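Local structure of peruvianin-I (Thevetia peruviana, 6ORM) at residues F37-F42 with A61-A66; V56-A61 with T73-V78; S95-T100 with A145-S150; E101-E106 with V118-P123. The protein probably hydrolyses peptide bonds as a cysteine peptidase of plant latex, although it is built as a germin-like protein of the cupin superfamily. One frame throughout, in Å; residues are numbered along the deposited sequence.

Interaction 1: residues F37-F42 with A61-A66. With NAG (2-acetamido-2-deoxy-beta-D-glucopyranose), chain D.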
loop_
_atom_site.group_PDB
_atom_site.type_symbol
_atom_site.label_atom_id
_atom_site.label_comp_id
_atom_site.label_asym_id
_atom_site.label_seq_id
_atom_site.Cartn_x
_atom_site.Cartn_y
_atom_site.Cartn_z
ATOM N N PHE A 37 19.896 -17.096 0.254
ATOM C CA PHE A 37 19.213 -16.394 -0.822
ATOM C C PHE A 37 19.071 -17.241 -2.076
ATOM O O PHE A 37 18.565 -16.751 -3.090
ATOM C CB PHE A 37 19.939 -15.078 -1.112
ATOM C CG PHE A 37 19.943 -14.140 0.065
ATOM C CD1 PHE A 37 18.868 -13.301 0.298
ATOM C CD2 PHE A 37 21.000 -14.133 0.963
ATOM C CE1 PHE A 37 18.854 -12.452 1.388
ATOM C CE2 PHE A 37 20.993 -13.284 2.057
ATOM C CZ PHE A 37 19.917 -12.442 2.268
ATOM N N ILE A 38 19.501 -18.496 -2.027
ATOM C CA ILE A 38 19.252 -19.469 -3.080
ATOM C C ILE A 38 18.209 -20.459 -2.573
ATOM O O ILE A 38 18.143 -20.760 -1.376
ATOM C CB ILE A 38 20.555 -20.186 -3.498
ATOM C CG1 ILE A 38 20.324 -21.092 -4.710
ATOM C CG2 ILE A 38 21.133 -20.974 -2.334
ATOM C CD1 ILE A 38 21.575 -21.805 -5.183
ATOM N N TYR A 39 17.365 -20.938 -3.484
ATOM C CA TYR A 39 16.439 -22.022 -3.178
ATOM C C TYR A 39 16.478 -23.029 -4.316
ATOM O O TYR A 39 16.305 -22.658 -5.480
ATOM C CB TYR A 39 15.008 -21.515 -2.967
ATOM C CG TYR A 39 14.052 -22.613 -2.551
ATOM C CD1 TYR A 39 14.052 -23.099 -1.249
ATOM C CD2 TYR A 39 13.164 -23.172 -3.463
ATOM C CE1 TYR A 39 13.187 -24.105 -0.862
ATOM C CE2 TYR A 39 12.296 -24.179 -3.085
ATOM C CZ TYR A 39 12.312 -24.642 -1.785
ATOM O OH TYR A 39 11.452 -25.644 -1.401
ATOM N N SER A 40 16.697 -24.302 -3.977
ATOM C CA SER A 40 16.956 -25.340 -4.969
ATOM C C SER A 40 15.865 -26.405 -4.991
ATOM O O SER A 40 16.081 -27.496 -5.529
ATOM C CB SER A 40 18.319 -25.988 -4.711
ATOM O OG SER A 40 19.372 -25.075 -4.961
ATOM N N GLY A 41 14.696 -26.110 -4.418
ATOM C CA GLY A 41 13.642 -27.107 -4.330
ATOM C C GLY A 41 13.179 -27.647 -5.670
ATOM O O GLY A 41 12.765 -28.806 -5.761
ATOM N N PHE A 42 13.246 -26.833 -6.726
ATOM C CA PHE A 42 12.763 -27.287 -8.026
ATOM C C PHE A 42 13.623 -28.386 -8.628
ATOM O O PHE A 42 13.200 -29.012 -9.604
ATOM C CB PHE A 42 12.695 -26.120 -9.017
ATOM C CG PHE A 42 11.552 -25.182 -8.776
ATOM C CD1 PHE A 42 10.441 -25.587 -8.057
ATOM C CD2 PHE A 42 11.588 -23.894 -9.279
ATOM C CE1 PHE A 42 9.388 -24.720 -7.840
ATOM C CE2 PHE A 42 10.539 -23.021 -9.067
ATOM C CZ PHE A 42 9.436 -23.434 -8.347
ATOM N N ALA A 61 7.236 -17.947 1.214
ATOM C CA ALA A 61 8.098 -17.694 2.363
ATOM C C ALA A 61 8.133 -18.874 3.328
ATOM O O ALA A 61 9.096 -19.008 4.093
ATOM C CB ALA A 61 7.646 -16.429 3.094
ATOM N N GLY A 62 7.109 -19.732 3.311
ATOM C CA GLY A 62 7.128 -20.921 4.147
ATOM C C GLY A 62 8.196 -21.917 3.746
ATOM O O GLY A 62 8.692 -22.671 4.587
ATOM N N GLN A 63 8.551 -21.951 2.462
ATOM C CA GLN A 63 9.594 -22.837 1.959
ATOM C C GLN A 63 10.927 -22.133 1.755
ATOM O O GLN A 63 11.980 -22.765 1.890
ATOM C CB GLN A 63 9.165 -23.465 0.627
ATOM C CG GLN A 63 7.950 -24.376 0.711
ATOM C CD GLN A 63 6.653 -23.610 0.887
ATOM O OE1 GLN A 63 6.358 -22.681 0.133
ATOM N NE2 GLN A 63 5.876 -23.991 1.892
ATOM N N PHE A 64 10.893 -20.842 1.429
ATOM C CA PHE A 64 12.063 -20.069 1.020
ATOM C C PHE A 64 12.114 -18.850 1.931
ATOM O O PHE A 64 11.597 -17.779 1.585
ATOM C CB PHE A 64 11.961 -19.695 -0.460
ATOM C CG PHE A 64 13.196 -19.055 -1.038
ATOM C CD1 PHE A 64 14.380 -18.980 -0.319
ATOM C CD2 PHE A 64 13.164 -18.534 -2.325
ATOM C CE1 PHE A 64 15.502 -18.385 -0.872
ATOM C CE2 PHE A 64 14.280 -17.942 -2.882
ATOM C CZ PHE A 64 15.452 -17.867 -2.157
ATOM N N PRO A 65 12.726 -18.981 3.113
ATOM C CA PRO A 65 12.648 -17.907 4.121
ATOM C C PRO A 65 13.068 -16.531 3.627
ATOM O O PRO A 65 12.548 -15.524 4.126
ATOM C CB PRO A 65 13.582 -18.412 5.228
ATOM C CG PRO A 65 13.550 -19.898 5.094
ATOM C CD PRO A 65 13.405 -20.184 3.627
ATOM N N ALA A 66 13.981 -16.448 2.658
ATOM C CA ALA A 66 14.420 -15.150 2.161
ATOM C C ALA A 66 13.320 -14.386 1.436
ATOM O O ALA A 66 13.474 -13.181 1.216
ATOM C CB ALA A 66 15.626 -15.320 1.235
HETATM C C1 NAG D . 7.659 -32.190 -1.336
HETATM C C2 NAG D . 8.546 -31.167 -0.635
HETATM C C3 NAG D . 9.100 -31.731 0.670
HETATM C C4 NAG D . 7.975 -32.282 1.537
HETATM C C5 NAG D . 7.165 -33.291 0.734
HETATM C C6 NAG D . 5.978 -33.843 1.487
HETATM C C7 NAG D . 9.619 -29.605 -2.200
HETATM C C8 NAG D . 10.825 -29.339 -3.050
HETATM N N2 NAG D . 9.632 -30.749 -1.509
HETATM O O3 NAG D . 9.787 -30.685 1.350
HETATM O O4 NAG D . 8.499 -32.930 2.693
HETATM O O5 NAG D . 6.653 -32.652 -0.442
HETATM O O6 NAG D . 4.928 -32.890 1.576
HETATM O O7 NAG D . 8.679 -28.819 -2.141
#
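Gln63, whose CB lies 3.8 Å from OH of Tyr39, folds its amide back along its own turn, where OE1 accepts a hydrogen bond from the backbone N of Thr60. The contact sets the short strand 38-39 of this cupin chain against the loop that links strands 54-57 and 73-79, and it rests mainly on aromatic groups. CG of Tyr39 is anti to the backbone N (chi1 -176°), on the side of the Gln63-Phe64 backbone. CB of Tyr39 sits almost exactly above the middle of the Phe64 ring, 3.4 Å from its centroid, as a CH-pi contact. The two rings are near parallel, their planes 27° apart, but they are slid so far that the centroids stand 5.3 Å apart and overlap is slight. CE1 of Tyr39 comes to 3.3 Å from the carbonyl O of Gln63, and the backbone N of Gly41 lies over part of one face of the Tyr39 ring. Ile38 and Tyr39 also pair antiparallel with a strand of a second subunit, which carries the sheet across the interface, and Phe37 meets Phe108 of that subunit edge-to-face. The far end of the Phe64 ring points at the backbone of Phe37: CZ is 3.4 Å from Phe37 O, which lies at the ring edge. Beyond it, CD1 of Phe37 rests 3.9 Å from CB of Ala66.

Interaction 2: residues V56-A61 with T73-V78. With NAG (2-acetamido-2-deoxy-beta-D-glucopyranose), chain B.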
loop_
_atom_site.group_PDB
_atom_site.type_symbol
_atom_site.label_atom_id
_atom_site.label_comp_id
_atom_site.label_asym_id
_atom_site.label_seq_id
_atom_site.Cartn_x
_atom_site.Cartn_y
_atom_site.Cartn_z
ATOM N N VAL A 56 1.899 -29.573 -7.419
ATOM C CA VAL A 56 2.396 -28.229 -7.157
ATOM C C VAL A 56 3.610 -28.335 -6.247
ATOM O O VAL A 56 3.545 -28.959 -5.181
ATOM C CB VAL A 56 1.319 -27.334 -6.521
ATOM C CG1 VAL A 56 1.828 -25.909 -6.429
ATOM C CG2 VAL A 56 0.026 -27.391 -7.321
ATOM N N THR A 57 4.715 -27.731 -6.671
ATOM C CA THR A 57 5.890 -27.547 -5.825
ATOM C C THR A 57 5.925 -26.071 -5.443
ATOM O O THR A 57 6.137 -25.208 -6.301
ATOM C CB THR A 57 7.167 -27.984 -6.539
ATOM O OG1 THR A 57 7.027 -29.343 -6.969
ATOM C CG2 THR A 57 8.366 -27.879 -5.603
ATOM N N PHE A 58 5.708 -25.791 -4.161
ATOM C CA PHE A 58 5.495 -24.435 -3.677
ATOM C C PHE A 58 6.811 -23.760 -3.321
ATOM O O PHE A 58 7.704 -24.381 -2.739
ATOM C CB PHE A 58 4.594 -24.445 -2.441
ATOM C CG PHE A 58 3.177 -24.844 -2.718
ATOM C CD1 PHE A 58 2.262 -23.922 -3.199
ATOM C CD2 PHE A 58 2.755 -26.142 -2.485
ATOM C CE1 PHE A 58 0.951 -24.290 -3.445
ATOM C CE2 PHE A 58 1.448 -26.517 -2.730
ATOM C CZ PHE A 58 0.544 -25.591 -3.210
ATOM N N VAL A 59 6.931 -22.485 -3.688
ATOM C CA VAL A 59 8.000 -21.647 -3.156
ATOM C C VAL A 59 7.395 -20.353 -2.633
ATOM O O VAL A 59 7.426 -19.317 -3.309
ATOM C CB VAL A 59 9.103 -21.358 -4.192
ATOM C CG1 VAL A 59 10.321 -20.775 -3.495
ATOM C CG2 VAL A 59 9.482 -22.619 -4.949
ATOM N N THR A 60 6.820 -20.417 -1.438
ATOM C CA THR A 60 6.427 -19.245 -0.678
ATOM C C THR A 60 7.455 -19.004 0.426
ATOM O O THR A 60 8.431 -19.744 0.570
ATOM C CB THR A 60 5.023 -19.424 -0.097
ATOM O OG1 THR A 60 5.083 -20.328 1.014
ATOM C CG2 THR A 60 4.072 -19.978 -1.150
ATOM N N ALA A 61 7.236 -17.947 1.214
ATOM C CA ALA A 61 8.098 -17.694 2.363
ATOM C C ALA A 61 8.133 -18.874 3.328
ATOM O O ALA A 61 9.096 -19.008 4.093
ATOM C CB ALA A 61 7.646 -16.429 3.094
ATOM N N THR A 73 6.394 -14.888 -4.984
ATOM C CA THR A 73 6.286 -16.339 -4.899
ATOM C C THR A 73 6.364 -16.889 -6.317
ATOM O O THR A 73 5.882 -16.261 -7.260
ATOM C CB THR A 73 4.967 -16.774 -4.231
ATOM O OG1 THR A 73 5.079 -16.658 -2.808
ATOM C CG2 THR A 73 4.593 -18.214 -4.579
ATOM N N ILE A 74 6.988 -18.058 -6.470
ATOM C CA ILE A 74 6.895 -18.821 -7.709
ATOM C C ILE A 74 6.537 -20.261 -7.363
ATOM O O ILE A 74 7.132 -20.857 -6.458
ATOM C CB ILE A 74 8.188 -18.740 -8.549
ATOM C CG1 ILE A 74 7.980 -19.393 -9.918
ATOM C CG2 ILE A 74 9.375 -19.355 -7.824
ATOM C CD1 ILE A 74 9.093 -19.103 -10.910
ATOM N N ASN A 75 5.546 -20.807 -8.060
ATOM C CA ASN A 75 5.132 -22.191 -7.895
ATOM C C ASN A 75 5.304 -22.928 -9.215
ATOM O O ASN A 75 4.996 -22.385 -10.279
ATOM C CB ASN A 75 3.668 -22.286 -7.437
ATOM C CG ASN A 75 3.439 -21.682 -6.063
ATOM O OD1 ASN A 75 4.303 -21.742 -5.189
ATOM N ND2 ASN A 75 2.264 -21.098 -5.867
ATOM N N ARG A 76 5.794 -24.163 -9.143
ATOM C CA ARG A 76 5.875 -25.027 -10.312
ATOM C C ARG A 76 4.696 -25.987 -10.308
ATOM O O ARG A 76 4.438 -26.657 -9.303
ATOM C CB ARG A 76 7.185 -25.817 -10.341
ATOM C CG ARG A 76 7.321 -26.697 -11.580
ATOM C CD ARG A 76 8.498 -27.661 -11.482
ATOM N NE ARG A 76 8.340 -28.622 -10.396
ATOM C CZ ARG A 76 9.343 -29.292 -9.836
ATOM N NH1 ARG A 76 10.582 -29.134 -10.282
ATOM N NH2 ARG A 76 9.101 -30.145 -8.849
ATOM N N CYS A 77 3.993 -26.059 -11.433
ATOM C CA CYS A 77 2.855 -26.950 -11.590
ATOM C C CYS A 77 3.152 -27.928 -12.714
ATOM O O CYS A 77 3.507 -27.516 -13.823
ATOM C CB CYS A 77 1.574 -26.166 -11.881
ATOM S SG CYS A 77 1.090 -24.954 -10.612
ATOM N N VAL A 78 3.002 -29.218 -12.429
ATOM C CA VAL A 78 3.158 -30.274 -13.422
ATOM C C VAL A 78 1.841 -31.028 -13.518
ATOM O O VAL A 78 1.273 -31.434 -12.498
ATOM C CB VAL A 78 4.318 -31.220 -13.063
ATOM C CG1 VAL A 78 4.428 -32.351 -14.078
ATOM C CG2 VAL A 78 5.625 -30.440 -12.974
HETATM C C1 NAG B . 4.682 -32.416 -5.586
HETATM C C2 NAG B . 4.259 -33.081 -4.291
HETATM C C3 NAG B . 5.001 -32.446 -3.122
HETATM C C4 NAG B . 6.506 -32.410 -3.382
HETATM C C5 NAG B . 6.829 -31.889 -4.783
HETATM C C6 NAG B . 8.289 -32.028 -5.149
HETATM C C7 NAG B . 2.013 -34.051 -4.079
HETATM C C8 NAG B . 0.556 -33.767 -3.869
HETATM N N2 NAG B . 2.821 -32.984 -4.096
HETATM O O3 NAG B . 4.721 -33.183 -1.938
HETATM O O4 NAG B . 7.109 -31.510 -2.463
HETATM O O5 NAG B . 6.072 -32.595 -5.777
HETATM O O6 NAG B . 8.690 -33.389 -5.241
HETATM O O7 NAG B . 2.439 -35.191 -4.225
HETATM O O HOH W 1 5.512 -29.204 -9.655
#
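An antiparallel strand pair at the margin, within this chain, of the five-stranded cupin sheet brings 54-57 against 73-79, and residues 58-60 carry on beside the partner strand after the regular pairing. Thr57 and Arg76 form the hydrogen-bonded pair: Thr57 N reaches Arg76 O at 2.9 Å, and Arg76 N returns the bond to Thr57 O at 3.0 Å. Their side chains lie side by side and point the same way. Arg76 NH2 donates to Thr57 OG1 over 2.9 Å, a bent bond whose acceptor is 32° out of the guanidinium plane. A water at the guanidinium edge accepts from Arg76 NE at 3.0 Å, while NH2 also binds Gln44 O. An alanine in place of Arg76 would probably leave Thr57 OG1 and Gln44 O without this donor and the water less firmly held. Further on, a side chain joins the backbone, which keeps one weak bond from Ile74 N to Val59 O. Asn75 CG is anti to the carbonyl carbon (chi1 -64°), and chi2 (-34°) turns OD1 to Val59 N, 3.1 Å away, the donor nearly along the C=O axis. The same oxygen lies 3.6 Å from CD1 of Phe58. A sugar of an attached glycan approaches Thr57 OG1 with its C5. Strand 73-79 is bonded on its other side to strand 145-151, and Val59 and Ile74 pack on Leu126 of a second subunit.

Interaction 3: residues S95-T100 with A145-S150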
loop_
_atom_site.group_PDB
_atom_site.type_symbol
_atom_site.label_atom_id
_atom_site.label_comp_id
_atom_site.label_asym_id
_atom_site.label_seq_id
_atom_site.Cartn_x
_atom_site.Cartn_y
_atom_site.Cartn_z
ATOM N N SER A 95 -1.429 -13.816 -10.628
ATOM C CA SER A 95 -0.621 -14.957 -11.042
ATOM C C SER A 95 -0.240 -14.788 -12.503
ATOM O O SER A 95 -1.116 -14.687 -13.367
ATOM C CB SER A 95 -1.368 -16.275 -10.830
ATOM O OG SER A 95 -0.555 -17.375 -11.200
ATOM N N LEU A 96 1.062 -14.764 -12.773
ATOM C CA LEU A 96 1.599 -14.711 -14.126
ATOM C C LEU A 96 2.139 -16.098 -14.459
ATOM O O LEU A 96 3.156 -16.527 -13.903
ATOM C CB LEU A 96 2.680 -13.638 -14.239
ATOM C CG LEU A 96 3.298 -13.370 -15.614
ATOM C CD1 LEU A 96 2.221 -13.136 -16.666
ATOM C CD2 LEU A 96 4.237 -12.176 -15.538
ATOM N N VAL A 97 1.452 -16.793 -15.357
ATOM C CA VAL A 97 1.772 -18.174 -15.699
ATOM C C VAL A 97 2.711 -18.188 -16.898
ATOM O O VAL A 97 2.468 -17.494 -17.890
ATOM C CB VAL A 97 0.492 -18.971 -16.004
ATOM C CG1 VAL A 97 0.836 -20.338 -16.579
ATOM C CG2 VAL A 97 -0.358 -19.111 -14.755
ATOM N N MET A 98 3.794 -18.960 -16.803
ATOM C CA MET A 98 4.645 -19.241 -17.954
ATOM C C MET A 98 4.641 -20.737 -18.226
ATOM O O MET A 98 5.074 -21.526 -17.378
ATOM C CB MET A 98 6.083 -18.762 -17.753
ATOM C CG MET A 98 6.939 -19.054 -18.986
ATOM S SD MET A 98 8.568 -18.284 -19.021
ATOM C CE MET A 98 9.374 -19.132 -17.665
ATOM N N ALA A 99 4.174 -21.120 -19.411
ATOM C CA ALA A 99 4.251 -22.504 -19.851
ATOM C C ALA A 99 5.661 -22.810 -20.341
ATOM O O ALA A 99 6.268 -22.014 -21.061
ATOM C CB ALA A 99 3.238 -22.770 -20.966
ATOM N N THR A 100 6.192 -23.959 -19.922
ATOM C CA THR A 100 7.535 -24.373 -20.314
ATOM C C THR A 100 7.611 -25.752 -20.958
ATOM O O THR A 100 8.600 -26.028 -21.647
ATOM C CB THR A 100 8.483 -24.344 -19.104
ATOM O OG1 THR A 100 7.986 -25.217 -18.082
ATOM C CG2 THR A 100 8.590 -22.928 -18.546
ATOM N N ALA A 145 2.592 -31.602 -18.776
ATOM C CA ALA A 145 2.631 -30.161 -18.970
ATOM C C ALA A 145 3.254 -29.525 -17.735
ATOM O O ALA A 145 2.902 -29.883 -16.606
ATOM C CB ALA A 145 1.232 -29.601 -19.218
ATOM N N THR A 146 4.181 -28.596 -17.946
ATOM C CA THR A 146 4.814 -27.862 -16.859
ATOM C C THR A 146 4.623 -26.369 -17.078
ATOM O O THR A 146 4.828 -25.871 -18.190
ATOM C CB THR A 146 6.308 -28.190 -16.760
ATOM O OG1 THR A 146 6.480 -29.598 -16.558
ATOM C CG2 THR A 146 6.951 -27.435 -15.600
ATOM N N PHE A 147 4.213 -25.665 -16.026
ATOM C CA PHE A 147 4.173 -24.213 -16.059
ATOM C C PHE A 147 4.535 -23.663 -14.688
ATOM O O PHE A 147 4.373 -24.335 -13.666
ATOM C CB PHE A 147 2.807 -23.678 -16.520
ATOM C CG PHE A 147 1.644 -24.114 -15.670
ATOM C CD1 PHE A 147 1.028 -25.334 -15.888
ATOM C CD2 PHE A 147 1.142 -23.283 -14.679
ATOM C CE1 PHE A 147 -0.051 -25.727 -15.122
ATOM C CE2 PHE A 147 0.062 -23.671 -13.910
ATOM C CZ PHE A 147 -0.540 -24.894 -14.136
ATOM N N TYR A 148 5.043 -22.434 -14.686
ATOM C CA TYR A 148 5.435 -21.736 -13.473
ATOM C C TYR A 148 4.522 -20.538 -13.269
ATOM O O TYR A 148 4.279 -19.770 -14.206
ATOM C CB TYR A 148 6.894 -21.285 -13.551
ATOM C CG TYR A 148 7.863 -22.437 -13.601
ATOM C CD1 TYR A 148 8.102 -23.117 -14.786
ATOM C CD2 TYR A 148 8.524 -22.860 -12.456
ATOM C CE1 TYR A 148 8.980 -24.179 -14.833
ATOM C CE2 TYR A 148 9.406 -23.919 -12.492
ATOM C CZ TYR A 148 9.630 -24.575 -13.684
ATOM O OH TYR A 148 10.506 -25.633 -13.728
ATOM N N ALA A 149 4.014 -20.389 -12.053
ATOM C CA ALA A 149 3.184 -19.253 -11.681
ATOM C C ALA A 149 4.007 -18.296 -10.829
ATOM O O ALA A 149 4.483 -18.672 -9.752
ATOM C CB ALA A 149 1.938 -19.714 -10.926
ATOM N N SER A 150 4.196 -17.074 -11.323
ATOM C CA SER A 150 4.789 -16.000 -10.537
ATOM C C SER A 150 3.665 -15.181 -9.915
ATOM O O SER A 150 2.751 -14.744 -10.620
ATOM C CB SER A 150 5.680 -15.112 -11.409
ATOM O OG SER A 150 6.802 -15.827 -11.900
#
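The Tyr148 ring meets Thr100 at its edge: OG1 lies near the ring plane, 3.6 Å from CE1, and the methyl CG2 is 3.8 Å from CD1, the two side chains meeting at about a right angle. Met98 O also lies at the edge of this ring, near its plane. Phe42 adds an edge-to-face partner to the same ring. On the sheet face that carries Val97, Ala99 and Ala149, the Phe147 ring is approached by Val97 CG1, which stands 3.5 Å from CD2. CG of Phe147 sits between the backbone N and the carbonyl carbon (chi1 59°), a crowded position, and the ring's end leads away from the partner strand. The frame is a regular antiparallel pair in the cupin sheet, with Leu96-Ser150 and Met98-Tyr148 as hydrogen-bonded pairs. Its shortest bond runs from Leu96 N to Ser150 O, 2.7 Å. At the far end, Thr146 O accepts from Thr100 N at 2.9 Å and, weakly, from Thr100 OG1. Ser150 OG bonds to Ser150 OG of a second subunit, whose Met98 and Tyr148 pack against Tyr148 and Met98 here. Both strands are interior to the sheet: 145-151 pairs onward with 73-79, and 95-101 with 126-129.

Interaction 4: residues E101-E106 with V118-P123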
loop_
_atom_site.group_PDB
_atom_site.type_symbol
_atom_site.label_atom_id
_atom_site.label_comp_id
_atom_site.label_asym_id
_atom_site.label_seq_id
_atom_site.Cartn_x
_atom_site.Cartn_y
_atom_site.Cartn_z
ATOM N N GLU A 101 6.619 -26.619 -20.765
ATOM C CA GLU A 101 6.635 -27.947 -21.361
ATOM C C GLU A 101 5.202 -28.370 -21.651
ATOM O O GLU A 101 4.304 -28.117 -20.846
ATOM C CB GLU A 101 7.322 -28.960 -20.438
ATOM C CG GLU A 101 6.995 -30.415 -20.729
ATOM C CD GLU A 101 7.369 -31.334 -19.579
ATOM O OE1 GLU A 101 6.520 -31.541 -18.679
ATOM O OE2 GLU A 101 8.512 -31.843 -19.577
ATOM N N GLY A 102 4.994 -29.004 -22.803
ATOM C CA GLY A 102 3.666 -29.465 -23.149
ATOM C C GLY A 102 2.769 -28.316 -23.576
ATOM O O GLY A 102 3.223 -27.231 -23.953
ATOM N N GLU A 103 1.464 -28.567 -23.508
ATOM C CA GLU A 103 0.459 -27.603 -23.934
ATOM C C GLU A 103 -0.734 -27.650 -22.996
ATOM O O GLU A 103 -1.187 -28.730 -22.606
ATOM C CB GLU A 103 -0.022 -27.855 -25.367
ATOM C CG GLU A 103 1.044 -27.697 -26.422
ATOM C CD GLU A 103 0.478 -27.835 -27.817
ATOM O OE1 GLU A 103 -0.765 -27.844 -27.955
ATOM O OE2 GLU A 103 1.277 -27.938 -28.770
ATOM N N ILE A 104 -1.241 -26.471 -22.638
ATOM C CA ILE A 104 -2.296 -26.351 -21.643
ATOM C C ILE A 104 -3.382 -25.412 -22.146
ATOM O O ILE A 104 -3.131 -24.506 -22.948
ATOM C CB ILE A 104 -1.756 -25.843 -20.289
ATOM C CG1 ILE A 104 -0.982 -24.537 -20.484
ATOM C CG2 ILE A 104 -0.894 -26.890 -19.626
ATOM C CD1 ILE A 104 -0.413 -23.957 -19.208
ATOM N N LEU A 105 -4.600 -25.638 -21.658
ATOM C CA LEU A 105 -5.659 -24.639 -21.707
ATOM C C LEU A 105 -5.652 -23.889 -20.383
ATOM O O LEU A 105 -5.793 -24.502 -19.321
ATOM C CB LEU A 105 -7.022 -25.284 -21.949
ATOM C CG LEU A 105 -7.413 -25.650 -23.380
ATOM C CD1 LEU A 105 -8.882 -26.053 -23.432
ATOM C CD2 LEU A 105 -7.128 -24.497 -24.337
ATOM N N GLU A 106 -5.468 -22.574 -20.445
ATOM C CA GLU A 106 -5.411 -21.720 -19.267
ATOM C C GLU A 106 -6.506 -20.669 -19.377
ATOM O O GLU A 106 -6.606 -19.985 -20.400
ATOM C CB GLU A 106 -4.034 -21.060 -19.144
ATOM C CG GLU A 106 -3.864 -20.165 -17.932
ATOM C CD GLU A 106 -3.620 -20.943 -16.657
ATOM O OE1 GLU A 106 -3.070 -22.063 -16.736
ATOM O OE2 GLU A 106 -3.973 -20.429 -15.576
ATOM N N VAL A 118 -9.873 -17.473 -22.042
ATOM C CA VAL A 118 -9.178 -18.753 -22.106
ATOM C C VAL A 118 -8.336 -18.806 -23.373
ATOM O O VAL A 118 -8.760 -18.343 -24.437
ATOM C CB VAL A 118 -10.181 -19.929 -22.048
ATOM C CG1 VAL A 118 -11.221 -19.808 -23.158
ATOM C CG2 VAL A 118 -9.462 -21.269 -22.117
ATOM N N LYS A 119 -7.131 -19.359 -23.254
ATOM C CA LYS A 119 -6.227 -19.502 -24.384
ATOM C C LYS A 119 -5.453 -20.803 -24.239
ATOM O O LYS A 119 -5.221 -21.288 -23.126
ATOM C CB LYS A 119 -5.240 -18.331 -24.490
ATOM C CG LYS A 119 -5.863 -17.002 -24.888
ATOM C CD LYS A 119 -6.421 -17.034 -26.303
ATOM C CE LYS A 119 -5.322 -17.179 -27.340
ATOM N NZ LYS A 119 -5.866 -17.159 -28.729
ATOM N N ARG A 120 -5.067 -21.368 -25.378
ATOM C CA ARG A 120 -4.136 -22.485 -25.398
ATOM C C ARG A 120 -2.714 -21.946 -25.304
ATOM O O ARG A 120 -2.347 -21.017 -26.030
ATOM C CB ARG A 120 -4.320 -23.310 -26.672
ATOM C CG ARG A 120 -3.495 -24.588 -26.724
ATOM C CD ARG A 120 -2.179 -24.374 -27.457
ATOM N NE ARG A 120 -2.378 -23.891 -28.822
ATOM C CZ ARG A 120 -2.265 -24.645 -29.909
ATOM N NH1 ARG A 120 -1.945 -25.928 -29.799
ATOM N NH2 ARG A 120 -2.466 -24.118 -31.110
ATOM N N LEU A 121 -1.920 -22.519 -24.399
ATOM C CA LEU A 121 -0.540 -22.108 -24.176
ATOM C C LEU A 121 0.420 -23.219 -24.582
ATOM O O LEU A 121 0.164 -24.399 -24.327
ATOM C CB LEU A 121 -0.291 -21.741 -22.707
ATOM C CG LEU A 121 -1.229 -20.780 -21.969
ATOM C CD1 LEU A 121 -0.636 -20.407 -20.613
ATOM C CD2 LEU A 121 -1.517 -19.539 -22.788
ATOM N N THR A 122 1.514 -22.832 -25.241
ATOM C CA THR A 122 2.628 -23.724 -25.547
ATOM C C THR A 122 3.885 -23.145 -24.895
ATOM O O THR A 122 3.844 -21.997 -24.432
ATOM C CB THR A 122 2.781 -23.885 -27.065
ATOM O OG1 THR A 122 3.264 -22.664 -27.637
ATOM C CG2 THR A 122 1.446 -24.255 -27.702
ATOM N N PRO A 123 5.000 -23.881 -24.816
ATOM C CA PRO A 123 6.166 -23.381 -24.070
ATOM C C PRO A 123 6.602 -21.991 -24.521
ATOM O O PRO A 123 6.721 -21.714 -25.716
ATOM C CB PRO A 123 7.244 -24.430 -24.364
ATOM C CG PRO A 123 6.480 -25.679 -24.599
ATOM C CD PRO A 123 5.239 -25.247 -25.325
#
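Strands 104-109 and 116-121 form an antiparallel hairpin whose segments run 154° apart, with Ile104-Leu121 and Glu106-Lys119 as hydrogen-bonded pairs; Leu121 N to Ile104 O is the tightest bond, at 2.7 Å. On one face of this cupin hairpin, Leu121 touches both Ile104 and Glu106. Its CB lies 3.6 Å from Ile104 CG1, and its CD1 rests 3.8 Å from Glu106 CB. Glu106 OE1 itself bonds to Thr137. A salt bridge is made where the strand begins: Arg120 NH1 donates to Glu103 OE1 at 2.9 Å. The oxygen is close to the guanidinium plane, yet the nitrogen approaches from above the carboxylate, 46° out of its plane. Glu103 also runs beside Thr122, CG to CG2 at 3.7 Å. An alanine in place of Glu103 would probably leave the Arg120 guanidinium without its carboxylate mate and bare the methyl of Thr122. At the open end of the hairpin, CD of Pro123 comes to 3.1 Å from Gly102 O. Lys119 forms a salt bridge with Asp35 of a second subunit. Strand 104-109 is central to its small sheet, flanked by 116-121 and 135-139, while Ile104 packs inward on Ala145 and Phe147 of strand 145-151.

In the fold
Interactions 2 and 3 are the buried pair and belong to one sheet, since strands 73-79 and 145-151 are neighbours in it; Asn75 O and Ala149 N probably share a hydrogen bond. Interactions 1 and 4 are only partly buried and lie on opposite sides of the chain's centre, about 27 Å apart between centres. The chemistry follows: interaction 3 relies on regular backbone bonding, interaction 2 supplements it with side-chain donors and acceptors, interaction 4 adds a salt bridge at the surface, and interaction 1 is chiefly aromatic. Interaction 4 is nested in the loop closed by interaction 3, with Thr146 OG1 and Glu101 OE1 joining them. All four touch the second subunit.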